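Local coordinates for protein arylamine n-acetyltransferase (Mycobacterium smegmatis, PDB 1W5R) that catalyses transfer of an acetyl group from acetyl-coenzyme A to arylamines, probably through a catalytic triad whose cysteine is replaced by glutamine in this engineered form, at residues A[42-47]-A[256-261]; A[247-252]-A[266-271]. The protein carries 1 engineered substitution. All coordinates share one frame; numbering follows the deposited sequence.

Contact 1 of 2, residues A[42-47]-A[256-261]; sequences ENLDPL and FGIDLG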
loop_
_atom_site.group_PDB
_atom_site.type_symbol
_atom_site.label_atom_id
_atom_site.label_comp_id
_atom_site.label_asym_id
_atom_site.label_seq_id
_atom_site.Cartn_x
_atom_site.Cartn_y
_atom_site.Cartn_z
ATOM N N GLU A 42 -12.056 14.521 8.881
ATOM C CA GLU A 42 -10.954 15.436 8.541
ATOM C C GLU A 42 -10.894 16.562 9.550
ATOM O O GLU A 42 -11.906 16.933 10.160
ATOM C CB GLU A 42 -11.086 16.030 7.137
ATOM C CG GLU A 42 -12.458 16.659 6.893
ATOM C CD GLU A 42 -12.402 18.099 6.454
ATOM O OE1 GLU A 42 -11.705 18.897 7.120
ATOM O OE2 GLU A 42 -13.099 18.439 5.482
ATOM N N ASN A 43 -9.697 17.111 9.711
ATOM C CA ASN A 43 -9.498 18.259 10.597
ATOM C C ASN A 43 -8.852 19.432 9.859
ATOM O O ASN A 43 -8.036 20.132 10.432
ATOM C CB ASN A 43 -8.615 17.874 11.789
ATOM C CG ASN A 43 -7.179 17.641 11.368
ATOM O OD1 ASN A 43 -6.939 17.089 10.293
ATOM N ND2 ASN A 43 -6.221 18.073 12.194
ATOM N N LEU A 44 -9.200 19.636 8.595
ATOM C CA LEU A 44 -8.581 20.742 7.854
ATOM C C LEU A 44 -8.865 22.106 8.496
ATOM O O LEU A 44 -7.999 22.983 8.472
ATOM C CB LEU A 44 -9.017 20.745 6.398
ATOM C CG LEU A 44 -8.378 19.617 5.583
ATOM C CD1 LEU A 44 -9.274 19.276 4.397
ATOM C CD2 LEU A 44 -6.951 19.963 5.140
ATOM N N ASP A 45 -10.051 22.285 9.085
ATOM C CA ASP A 45 -10.350 23.579 9.715
ATOM C C ASP A 45 -9.370 23.874 10.867
ATOM O O ASP A 45 -8.647 24.862 10.800
ATOM C CB ASP A 45 -11.814 23.683 10.166
ATOM C CG ASP A 45 -12.760 24.046 9.023
ATOM O OD1 ASP A 45 -12.316 24.168 7.850
ATOM O OD2 ASP A 45 -13.974 24.209 9.304
ATOM N N PRO A 46 -9.317 23.025 11.919
ATOM C CA PRO A 46 -8.356 23.332 13.005
ATOM C C PRO A 46 -6.911 23.394 12.532
ATOM O O PRO A 46 -6.133 24.190 13.061
ATOM C CB PRO A 46 -8.523 22.184 14.003
ATOM C CG PRO A 46 -9.710 21.430 13.599
ATOM C CD PRO A 46 -10.174 21.866 12.245
ATOM N N LEU A 47 -6.555 22.558 11.555
ATOM C CA LEU A 47 -5.198 22.613 10.983
ATOM C C LEU A 47 -4.870 24.019 10.457
ATOM O O LEU A 47 -3.739 24.521 10.639
ATOM C CB LEU A 47 -5.029 21.566 9.867
ATOM C CG LEU A 47 -3.654 21.547 9.166
ATOM C CD1 LEU A 47 -2.548 21.127 10.118
ATOM C CD2 LEU A 47 -3.694 20.654 7.938
ATOM N N PHE A 256 -10.359 10.882 -0.791
ATOM C CA PHE A 256 -11.262 11.135 0.332
ATOM C C PHE A 256 -12.497 11.977 -0.009
ATOM O O PHE A 256 -13.396 12.149 0.820
ATOM C CB PHE A 256 -10.484 11.730 1.512
ATOM C CG PHE A 256 -9.542 10.757 2.168
ATOM C CD1 PHE A 256 -8.167 10.851 1.969
ATOM C CD2 PHE A 256 -10.032 9.745 2.991
ATOM C CE1 PHE A 256 -7.282 9.951 2.595
ATOM C CE2 PHE A 256 -9.175 8.842 3.603
ATOM C CZ PHE A 256 -7.790 8.944 3.415
ATOM N N GLY A 257 -12.541 12.505 -1.228
ATOM C CA GLY A 257 -13.730 13.209 -1.717
ATOM C C GLY A 257 -14.021 14.555 -1.074
ATOM O O GLY A 257 -15.183 14.975 -1.009
ATOM N N ILE A 258 -12.975 15.235 -0.606
ATOM C CA ILE A 258 -13.131 16.533 0.056
ATOM C C ILE A 258 -12.864 17.670 -0.931
ATOM O O ILE A 258 -11.816 17.708 -1.587
ATOM C CB ILE A 258 -12.201 16.677 1.298
ATOM C CG1 ILE A 258 -12.558 15.622 2.353
ATOM C CG2 ILE A 258 -12.292 18.102 1.894
ATOM C CD1 ILE A 258 -11.475 15.435 3.427
ATOM N N ASP A 259 -13.819 18.594 -1.006
ATOM C CA ASP A 259 -13.709 19.781 -1.852
ATOM C C ASP A 259 -12.883 20.870 -1.160
ATOM O O ASP A 259 -13.357 21.502 -0.213
ATOM C CB ASP A 259 -15.112 20.300 -2.196
ATOM C CG ASP A 259 -15.087 21.599 -3.006
ATOM O OD1 ASP A 259 -14.065 21.890 -3.664
ATOM O OD2 ASP A 259 -16.102 22.323 -2.983
ATOM N N LEU A 260 -11.658 21.081 -1.641
ATOM C CA LEU A 260 -10.750 22.097 -1.078
ATOM C C LEU A 260 -11.005 23.515 -1.607
ATOM O O LEU A 260 -10.454 24.492 -1.086
ATOM C CB LEU A 260 -9.288 21.701 -1.293
ATOM C CG LEU A 260 -8.727 20.483 -0.547
ATOM C CD1 LEU A 260 -7.305 20.214 -1.000
ATOM C CD2 LEU A 260 -8.771 20.670 0.969
ATOM N N GLY A 261 -11.835 23.622 -2.643
ATOM C CA GLY A 261 -12.329 24.921 -3.108
ATOM C C GLY A 261 -12.964 25.707 -1.970
ATOM O O GLY A 261 -12.879 26.935 -1.931
#

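Contact 2 of 2, residues A[247-252]-A[266-271]; sequences QVLDAI and RDVQAR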
loop_
_atom_site.group_PDB
_atom_site.type_symbol
_atom_site.label_atom_id
_atom_site.label_comp_id
_atom_site.label_asym_id
_atom_site.label_seq_id
_atom_site.Cartn_x
_atom_site.Cartn_y
_atom_site.Cartn_z
ATOM N N GLN A 247 0.811 15.558 -3.411
ATOM C CA GLN A 247 0.248 14.211 -3.454
ATOM C C GLN A 247 -0.764 14.031 -2.317
ATOM O O GLN A 247 -1.789 13.380 -2.505
ATOM C CB GLN A 247 1.337 13.132 -3.346
ATOM C CG GLN A 247 2.157 12.921 -4.622
ATOM C CD GLN A 247 3.293 13.912 -4.768
ATOM O OE1 GLN A 247 3.619 14.330 -5.881
ATOM N NE2 GLN A 247 3.914 14.286 -3.658
ATOM N N VAL A 248 -0.462 14.629 -1.159
ATOM C CA VAL A 248 -1.379 14.598 -0.014
ATOM C C VAL A 248 -2.691 15.290 -0.398
ATOM O O VAL A 248 -3.768 14.725 -0.227
ATOM C CB VAL A 248 -0.759 15.214 1.264
ATOM C CG1 VAL A 248 -1.811 15.300 2.384
ATOM C CG2 VAL A 248 0.423 14.379 1.735
ATOM N N LEU A 249 -2.582 16.495 -0.964
ATOM C CA LEU A 249 -3.754 17.205 -1.455
ATOM C C LEU A 249 -4.541 16.450 -2.525
ATOM O O LEU A 249 -5.776 16.454 -2.513
ATOM C CB LEU A 249 -3.384 18.616 -1.927
ATOM C CG LEU A 249 -3.601 19.734 -0.909
ATOM C CD1 LEU A 249 -2.553 19.711 0.181
ATOM C CD2 LEU A 249 -3.631 21.085 -1.613
ATOM N N ASP A 250 -3.833 15.774 -3.440
ATOM C CA ASP A 250 -4.524 14.928 -4.412
ATOM C C ASP A 250 -5.316 13.814 -3.726
ATOM O O ASP A 250 -6.444 13.537 -4.119
ATOM C CB ASP A 250 -3.569 14.333 -5.452
ATOM C CG ASP A 250 -4.247 13.270 -6.317
ATOM O OD1 ASP A 250 -3.934 12.071 -6.136
ATOM O OD2 ASP A 250 -5.121 13.619 -7.149
ATOM N N ALA A 251 -4.727 13.187 -2.702
ATOM C CA ALA A 251 -5.411 12.137 -1.946
ATOM C C ALA A 251 -6.648 12.708 -1.258
ATOM O O ALA A 251 -7.728 12.121 -1.312
ATOM C CB ALA A 251 -4.468 11.495 -0.932
ATOM N N ILE A 252 -6.486 13.883 -0.649
ATOM C CA ILE A 252 -7.586 14.542 0.053
ATOM C C ILE A 252 -8.788 14.755 -0.882
ATOM O O ILE A 252 -9.924 14.445 -0.537
ATOM C CB ILE A 252 -7.105 15.866 0.685
ATOM C CG1 ILE A 252 -6.220 15.582 1.909
ATOM C CG2 ILE A 252 -8.288 16.766 1.071
ATOM C CD1 ILE A 252 -5.523 16.821 2.470
ATOM N N ARG A 266 -6.251 30.139 1.613
ATOM C CA ARG A 266 -5.720 29.821 2.935
ATOM C C ARG A 266 -4.341 29.143 2.860
ATOM O O ARG A 266 -3.740 28.826 3.888
ATOM C CB ARG A 266 -6.730 29.006 3.725
ATOM C CG ARG A 266 -8.023 29.771 3.948
ATOM C CD ARG A 266 -8.881 29.189 5.089
ATOM N NE ARG A 266 -10.071 29.991 5.369
ATOM C CZ ARG A 266 -10.196 30.827 6.398
ATOM N NH1 ARG A 266 -9.202 30.987 7.264
ATOM N NH2 ARG A 266 -11.323 31.504 6.561
ATOM N N ASP A 267 -3.865 28.923 1.642
ATOM C CA ASP A 267 -2.597 28.196 1.339
ATOM C C ASP A 267 -2.517 26.858 2.050
ATOM O O ASP A 267 -1.602 26.565 2.824
ATOM C CB ASP A 267 -1.364 29.054 1.557
ATOM C CG ASP A 267 -0.218 28.565 0.679
ATOM O OD1 ASP A 267 -0.352 27.464 0.113
ATOM O OD2 ASP A 267 0.792 29.291 0.576
ATOM N N VAL A 268 -3.528 26.055 1.744
ATOM C CA VAL A 268 -3.659 24.729 2.271
ATOM C C VAL A 268 -2.380 23.932 2.014
ATOM O O VAL A 268 -1.874 23.258 2.913
ATOM C CB VAL A 268 -4.853 23.998 1.621
ATOM C CG1 VAL A 268 -4.961 22.582 2.153
ATOM C CG2 VAL A 268 -6.152 24.760 1.869
ATOM N N GLN A 269 -1.856 24.018 0.791
ATOM C CA GLN A 269 -0.727 23.196 0.397
ATOM C C GLN A 269 0.490 23.480 1.276
ATOM O O GLN A 269 1.154 22.550 1.727
ATOM C CB GLN A 269 -0.396 23.376 -1.097
ATOM C CG GLN A 269 0.389 22.205 -1.687
ATOM C CD GLN A 269 0.861 22.451 -3.102
ATOM O OE1 GLN A 269 0.297 21.921 -4.053
ATOM N NE2 GLN A 269 1.904 23.266 -3.248
ATOM N N ALA A 270 0.761 24.762 1.550
ATOM C CA ALA A 270 1.882 25.153 2.402
ATOM C C ALA A 270 1.724 24.695 3.853
ATOM O O ALA A 270 2.692 24.312 4.491
ATOM C CB ALA A 270 2.121 26.668 2.346
ATOM N N ARG A 271 0.497 24.716 4.369
ATOM C CA ARG A 271 0.294 24.286 5.741
ATOM C C ARG A 271 0.406 22.764 5.859
ATOM O O ARG A 271 0.961 22.245 6.824
ATOM C CB ARG A 271 -1.067 24.766 6.246
ATOM C CG ARG A 271 -1.432 24.304 7.657
ATOM C CD ARG A 271 -0.389 24.674 8.726
ATOM N NE ARG A 271 -0.878 24.291 10.051
ATOM C CZ ARG A 271 -0.120 23.964 11.091
ATOM N NH1 ARG A 271 1.212 23.958 11.002
ATOM N NH2 ARG A 271 -0.713 23.616 12.234
#

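Contact 1 of 2, residues A[42-47]-A[256-261]
Ile258 meets both Glu42 and Leu44, and it buries more surface here than any other residue of the two segments. Its two branches divide the work. CD1 lies against the aliphatic part of the glutamate, 3.8 Å from Glu42 CB and equally near Glu42 CG, while CG2 comes within 3.7 Å of Glu42 OE2 and touches Leu44 CD1 at 4.1 Å. Leu44 CD1 also touches Leu260 CD2 at 3.7 Å, the two leucine side chains meeting nearly at right angles.

In Glu42, CG sits between the backbone N and the carbonyl carbon (chi1 52°); this and a bend at chi2 leave CB and CG against Ile258 CD1, while the carboxylate lies by Leu44 N. There OE1 accepts from Leu44 N, 3.0 Å away at an N-H...O angle of 147°, the donor arriving almost in line with the C-O bond. OE2 forms a salt bridge with Arg69 NE and accepts from Gly70 N. In this family the catalytic cysteine closely follows this Arg-Gly-Gly sequence, so Glu42 probably braces the loop leading to the active site.

On the other segment, an Asx turn, Gly261 N to Asp259 OD1 (3.0 Å), has Leu260 as its middle residue. The contact joins the chain at strand 41-42 to the loop after helix 245-255. It presses an apolar surface onto the hydrocarbon side and one oxygen of a buried carboxylate whose charge is met by arginine and backbone N-H groups, which would probably favour the ionised form of Glu42.

Contact 2 of 2, residues A[247-252]-A[266-271]
The shortest polar bond within the two segments, Ile252 N to Val248 O at 2.9 Å, belongs to the helical turn that presents Leu249 to Val268 and Gln269. Ala251 N to Gln247 O, at 3.0 Å, continues the same pattern. Leu249 is thus a side chain on a regular helix, and it contributes the greatest share of the buried surface.

Its two methyls rest on different parts of the opposing helix start. CD1 lies 3.9 Å from Gln269 CA and 4.2 Å from Val268 CG1, so it meets backbone and side chain together. CD2 rests against the glutamine stem, 4.0 Å from Gln269 CB, and the glutamine side chain runs across the leucine at about a right angle. Gln269 CG is anti to the backbone N (chi1 -158°), and the extended chain touches Ala245 and Ala246, at the beginning of helix 245-255.

The start of helix 268-274 is capped by Asp267, whose OD1 accepts a rather long bond of 3.3 Å from Ala270 N, the donor standing 60° out of the carboxylate plane. Val272, one turn beyond Val268, packs on Leu249 and Val248, while Leu260 adds to the leucine's surroundings from the intervening loop. Arg271 links helix 268-274 to Leu47 O by a hydrogen bond from its NE. Across the two segments themselves, all of the contact is between carbon atoms at van der Waals range near the protein surface, implying that the C-terminal helix is held to helix 245-255 here by hydrophobic packing.

From the N terminus the chain passes through 42-47, then 247-252, 256-261 and 266-271, so the two contacts cross. Contact 1 closes a long loop, with 208 residues between its segments, and contact 2 a short one of 13. Their centres lie about 9 Å apart. Phe256 N probably bonds to Ala251 O (3.0 Å) where helix 245-255 ends, and Leu260 CD1 packs on Leu249 CG at 3.7 Å, joining the two apolar patches. A probable hydrogen bond from Arg271 NE to Leu47 O, 2.9 Å, connects the outer segments. Contact 1 ties the 42-47 region to the loop after helix 245-255, and contact 2 ties that helix to helix 268-274.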